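Side-chain contacts in endo-1,4-beta-xylanase C (Paenibacillus barcinonensis, PDB 4XUR), which hydrolyses internal beta-1,4-xylosidic linkages in xylans, and is represented here by its second family 22 carbohydrate-binding module in complex with xylotetraose: residues W28-R31 against G32-L36; N102-T105 against A106-E109. All coordinates share one frame; numbering follows the deposited sequence.

Contact 1. Residues W28-R31 against G32-L36. With XYP (beta-D-xylopyranose), chain D; XYP (beta-D-xylopyranose), chain B.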
loop_
_atom_site.group_PDB
_atom_site.type_symbol
_atom_site.label_atom_id
_atom_site.label_comp_id
_atom_site.label_asym_id
_atom_site.label_seq_id
_atom_site.Cartn_x
_atom_site.Cartn_y
_atom_site.Cartn_z
ATOM N N TRP A 28 -5.265 4.659 7.863
ATOM C CA TRP A 28 -4.122 3.884 7.463
ATOM C C TRP A 28 -3.610 3.067 8.689
ATOM O O TRP A 28 -3.595 3.587 9.806
ATOM C CB TRP A 28 -3.039 4.777 6.910
ATOM C CG TRP A 28 -3.349 5.306 5.529
ATOM C CD1 TRP A 28 -4.084 6.408 5.243
ATOM C CD2 TRP A 28 -2.944 4.735 4.267
ATOM N NE1 TRP A 28 -4.168 6.577 3.877
ATOM C CE2 TRP A 28 -3.474 5.560 3.242
ATOM C CE3 TRP A 28 -2.212 3.599 3.907
ATOM C CZ2 TRP A 28 -3.285 5.299 1.907
ATOM C CZ3 TRP A 28 -1.995 3.344 2.585
ATOM C CH2 TRP A 28 -2.539 4.173 1.566
ATOM N N ARG A 29 -3.217 1.826 8.468
ATOM C CA ARG A 29 -2.794 0.913 9.560
ATOM C C ARG A 29 -1.600 0.042 9.124
ATOM O O ARG A 29 -1.371 -0.180 7.946
ATOM C CB ARG A 29 -3.891 0.029 10.110
ATOM C CG ARG A 29 -4.519 -1.010 9.184
ATOM C CD ARG A 29 -5.392 -1.995 9.948
ATOM N NE ARG A 29 -6.061 -2.975 9.087
ATOM C CZ ARG A 29 -5.538 -4.120 8.647
ATOM N NH1 ARG A 29 -4.246 -4.502 8.919
ATOM N NH2 ARG A 29 -6.315 -4.943 7.892
ATOM N N ALA A 30 -0.890 -0.468 10.139
ATOM C CA ALA A 30 0.115 -1.506 9.930
ATOM C C ALA A 30 -0.545 -2.896 9.696
ATOM O O ALA A 30 -1.726 -3.120 10.066
ATOM C CB ALA A 30 1.043 -1.544 11.174
ATOM N N ARG A 31 0.233 -3.853 9.176
ATOM C CA ARG A 31 -0.214 -5.210 8.950
ATOM C C ARG A 31 0.310 -6.205 10.010
ATOM O O ARG A 31 -0.205 -7.317 10.134
ATOM C CB ARG A 31 0.201 -5.651 7.551
ATOM C CG ARG A 31 -0.388 -4.731 6.477
ATOM C CD ARG A 31 -0.198 -5.295 5.040
ATOM N NE ARG A 31 -1.068 -6.413 4.798
ATOM C CZ ARG A 31 -0.680 -7.614 4.336
ATOM N NH1 ARG A 31 0.605 -7.874 4.105
ATOM N NH2 ARG A 31 -1.611 -8.543 4.125
ATOM N N GLY A 32 1.363 -5.803 10.721
ATOM C CA GLY A 32 1.936 -6.581 11.837
ATOM C C GLY A 32 2.465 -5.663 12.900
ATOM O O GLY A 32 1.736 -4.901 13.490
ATOM N N THR A 33 3.784 -5.781 13.171
ATOM C CA THR A 33 4.419 -5.035 14.247
ATOM C C THR A 33 5.124 -3.775 13.799
ATOM O O THR A 33 5.802 -3.105 14.585
ATOM C CB THR A 33 5.427 -5.951 14.975
ATOM O OG1 THR A 33 6.322 -6.488 13.991
ATOM C CG2 THR A 33 4.710 -7.058 15.671
ATOM N N GLU A 34 4.991 -3.426 12.525
ATOM C CA GLU A 34 5.647 -2.220 11.987
ATOM C C GLU A 34 4.974 -0.896 12.460
ATOM O O GLU A 34 3.867 -0.904 13.041
ATOM C CB GLU A 34 5.801 -2.282 10.471
ATOM C CG GLU A 34 4.527 -2.045 9.643
ATOM C CD GLU A 34 3.582 -3.180 9.562
ATOM O OE1 GLU A 34 3.522 -4.028 10.464
ATOM O OE2 GLU A 34 2.821 -3.261 8.537
ATOM N N LYS A 35 5.670 0.169 12.193
ATOM C CA LYS A 35 5.267 1.521 12.704
ATOM C C LYS A 35 4.980 2.422 11.507
ATOM O O LYS A 35 5.790 2.578 10.595
ATOM C CB LYS A 35 6.375 2.115 13.516
ATOM C CG LYS A 35 6.222 3.589 13.788
ATOM C CD LYS A 35 7.484 4.133 14.510
ATOM C CE LYS A 35 7.256 5.558 14.984
ATOM N NZ LYS A 35 7.591 6.599 13.929
ATOM N N LEU A 36 3.796 3.050 11.570
ATOM C CA LEU A 36 3.381 4.065 10.596
ATOM C C LEU A 36 3.322 5.447 11.207
ATOM O O LEU A 36 2.885 5.607 12.356
ATOM C CB LEU A 36 1.947 3.718 10.105
ATOM C CG LEU A 36 1.857 2.879 8.829
ATOM C CD1 LEU A 36 2.260 1.449 9.101
ATOM C CD2 LEU A 36 0.417 2.976 8.243
HETATM O O1 XYP D . -0.007 -10.036 12.786
HETATM C C1 XYP D . -1.112 -10.818 12.275
HETATM C C2 XYP D . -1.945 -9.955 11.310
HETATM C C3 XYP D . -2.082 -10.496 9.884
HETATM C C4 XYP D . -0.738 -11.020 9.384
HETATM C C5 XYP D . 0.218 -11.596 10.461
HETATM O O2 XYP D . -3.252 -9.697 11.819
HETATM O O3 XYP D . -2.476 -9.381 9.008
HETATM O O4 XYP D . -1.032 -11.980 8.372
HETATM O O5 XYP D . -0.568 -11.965 11.609
HETATM C C1 XYP B . -0.047 -11.851 7.202
HETATM C C2 XYP B . 0.447 -13.196 6.768
HETATM C C3 XYP B . 1.341 -13.116 5.567
HETATM C C4 XYP B . 0.643 -12.294 4.466
HETATM C C5 XYP B . 0.137 -10.969 5.013
HETATM O O2 XYP B . 1.176 -13.818 7.887
HETATM O O3 XYP B . 1.623 -14.410 5.048
HETATM O O4 XYP B . 1.561 -12.044 3.445
HETATM O O5 XYP B . -0.745 -11.195 6.100
#
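Glu34 folds back onto Ala30 and Arg31. Its two carboxylate oxygens bind two successive backbone N-H groups. Arg31 N donates to Glu34 OE2 at 2.7 Å, almost straight (178°), meeting the oxygen from above the carboxylate plane. Gly32 N donates to the syn lone pair of Glu34 OE1 at 2.8 Å. OE2 also accepts from Gly61 N, so this buried carboxylate is gripped by three N-H groups and probably kept from turning. A bend at chi2 (-77°) curls the Glu34 chain back toward the turn.

Packing is tight beside these bonds. Ala30 CB lies 3.4 Å from Glu34 CD. Leu36 CD1 also packs on Ala30 CB, at 3.8 Å. The second Leu36 branch, CD2, rests 3.6 Å from Arg29 O.

The looser part is at exposed Arg29. Its side chain starts out away from residues 32-36; NH1 bonds to Ala30 O at 3.1 Å and NH2 pairs with Glu98. Arg31 O receives only a weak bond, 3.3 Å long, from O3 of the chain D xylose. The Arg31 guanidinium, by contrast, is buried and well held in the glycan pocket. It lies obliquely against the chain B xylose, with Arg31 NH2 3.1 Å from C5 of that sugar. Tyr59 O and Glu98 hold it, and Tyr145 makes a cation-pi contact.

Residues 32-36 lead into strand 35-40, where Leu36 touches Thr52. Arg29 bonds through its backbone to Leu63. Residues 28-36 thus touch both sheets of this beta-sandwich: strands 35-40 and 48-53 of one, strand 63-65 of the other.

Contact 2. Residues N102-T105 against A106-E109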
loop_
_atom_site.group_PDB
_atom_site.type_symbol
_atom_site.label_atom_id
_atom_site.label_comp_id
_atom_site.label_asym_id
_atom_site.label_seq_id
_atom_site.Cartn_x
_atom_site.Cartn_y
_atom_site.Cartn_z
ATOM N N ASN A 102 -17.158 -12.741 3.447
ATOM C CA ASN A 102 -18.112 -13.244 4.448
ATOM C C ASN A 102 -17.690 -12.913 5.845
ATOM O O ASN A 102 -17.987 -13.672 6.766
ATOM C CB ASN A 102 -18.356 -14.750 4.285
ATOM C CG ASN A 102 -18.662 -15.145 2.879
ATOM O OD1 ASN A 102 -17.926 -15.908 2.274
ATOM N ND2 ASN A 102 -19.688 -14.607 2.344
ATOM N N ARG A 103 -16.967 -11.801 6.014
ATOM C CA ARG A 103 -16.507 -11.398 7.344
ATOM C C ARG A 103 -15.704 -12.499 8.064
ATOM O O ARG A 103 -15.754 -12.621 9.268
ATOM C CB ARG A 103 -17.678 -10.963 8.222
ATOM C CG ARG A 103 -18.517 -9.871 7.599
ATOM C CD ARG A 103 -19.370 -9.181 8.647
ATOM N NE ARG A 103 -20.756 -9.341 8.309
ATOM C CZ ARG A 103 -21.312 -8.898 7.173
ATOM N NH1 ARG A 103 -20.532 -8.298 6.248
ATOM N NH2 ARG A 103 -22.606 -9.020 6.958
ATOM N N ASP A 104 -14.985 -13.298 7.294
ATOM C CA ASP A 104 -14.168 -14.368 7.855
ATOM C C ASP A 104 -12.732 -13.874 7.850
ATOM O O ASP A 104 -12.048 -13.913 6.839
ATOM C CB ASP A 104 -14.272 -15.633 7.019
ATOM C CG ASP A 104 -13.473 -16.838 7.637
ATOM O OD1 ASP A 104 -12.768 -16.652 8.608
ATOM O OD2 ASP A 104 -13.506 -17.950 7.075
ATOM N N THR A 105 -12.283 -13.433 9.014
ATOM C CA THR A 105 -10.990 -12.841 9.175
ATOM C C THR A 105 -9.903 -13.862 9.190
ATOM O O THR A 105 -8.733 -13.525 9.127
ATOM C CB THR A 105 -10.907 -11.987 10.455
ATOM O OG1 THR A 105 -11.262 -12.776 11.622
ATOM C CG2 THR A 105 -11.902 -10.830 10.339
ATOM N N ALA A 106 -10.278 -15.122 9.288
ATOM C CA ALA A 106 -9.277 -16.182 9.337
ATOM C C ALA A 106 -8.864 -16.669 7.954
ATOM O O ALA A 106 -7.961 -17.466 7.859
ATOM C CB ALA A 106 -9.845 -17.387 10.194
ATOM N N ASN A 107 -9.502 -16.197 6.882
ATOM C CA ASN A 107 -9.325 -16.807 5.584
ATOM C C ASN A 107 -9.185 -15.666 4.526
ATOM O O ASN A 107 -9.925 -15.606 3.574
ATOM C CB ASN A 107 -10.591 -17.630 5.373
ATOM C CG ASN A 107 -10.786 -18.118 3.992
ATOM O OD1 ASN A 107 -9.847 -18.531 3.324
ATOM N ND2 ASN A 107 -12.041 -18.082 3.525
ATOM N N LEU A 108 -8.231 -14.800 4.782
ATOM C CA LEU A 108 -7.947 -13.649 3.942
ATOM C C LEU A 108 -7.167 -14.046 2.689
ATOM O O LEU A 108 -6.418 -15.055 2.703
ATOM C CB LEU A 108 -7.129 -12.573 4.713
ATOM C CG LEU A 108 -7.812 -11.928 5.937
ATOM C CD1 LEU A 108 -7.012 -10.733 6.446
ATOM C CD2 LEU A 108 -9.217 -11.470 5.640
ATOM N N GLU A 109 -7.372 -13.262 1.616
ATOM C CA GLU A 109 -6.716 -13.402 0.338
ATOM C C GLU A 109 -5.867 -12.192 0.018
ATOM O O GLU A 109 -6.193 -11.079 0.431
ATOM C CB GLU A 109 -7.790 -13.372 -0.788
ATOM C CG GLU A 109 -8.380 -14.658 -1.113
ATOM C CD GLU A 109 -9.346 -14.502 -2.298
ATOM O OE1 GLU A 109 -8.996 -13.819 -3.325
ATOM O OE2 GLU A 109 -10.398 -15.018 -2.176
HETATM O O HOH W 1 -12.048 -13.997 4.114
#
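The Asp104 carboxylate turns one face to the chain that follows it. Asn107 CB lies over this face, 3.4 Å from Asp104 OD2. Ala106 N approaches from the same side and donates to Asp104 OD1 at 3.0 Å, 39° out of the carboxylate plane. Ala106 CB sits beside that oxygen, closer to the plane. No group of residues 106-109 lies against the other face. The Asn107 amide is turned 57° from the carboxylate, and the two side chains cross at about a right angle. Asn107 ND2 stays 3.8 Å from Asp104 OD2, and no hydrogen bond joins them.

CG of Asp104 stands opposite its own backbone N (chi1 -177°). This swings the carboxylate alongside residues 106 and 107. The bond to the N-H two residues on makes an Asx turn. It coincides with a type I beta turn from Asp104 to Asn107, whose closing bond, Asn107 N to Asp104 O, is weak at 3.4 Å. A water lies 2.7 Å from both Asp104 O and Asn107 O and may bridge them. Leu108 touches the backbone of the turn loosely, with CG 3.7 Å from Thr105 O and CD2 near Asp104 O.

The turn lies in the connection between antiparallel strands 90-101 and 109-119. Leu108 also packs on Glu98 and Glu100 of the first strand, and its side chain is about 5 Å from a bound xylose. An alanine in place of Asp104 would probably leave Ala106 N without its acceptor and the turn freer to move. The chemistry is thus polar and local: one carboxylate, one weak backbone bond and possibly one water shape an exposed turn, and the negative charge may help by facing the N-H of Ala106.

How the contacts relate
Both contacts are local turns in one xylan-binding module, but they differ in depth. Contact 1 is partly buried and holds a glycan-pocket residue. Contact 2 is a surface contact on a loop between strands, farther from the centre of the chain. Each uses an acidic side chain as acceptor for backbone N-H, two within contact 1 and one in contact 2. In contact 1 both oxygens are used and apolar packing backs them. In contact 2 one oxygen is used, and a water may join in. Their centres are 19 Å apart and their nearest atoms about 6 Å, without touching. Glu98 of strand 90-101 is a neighbour common to both.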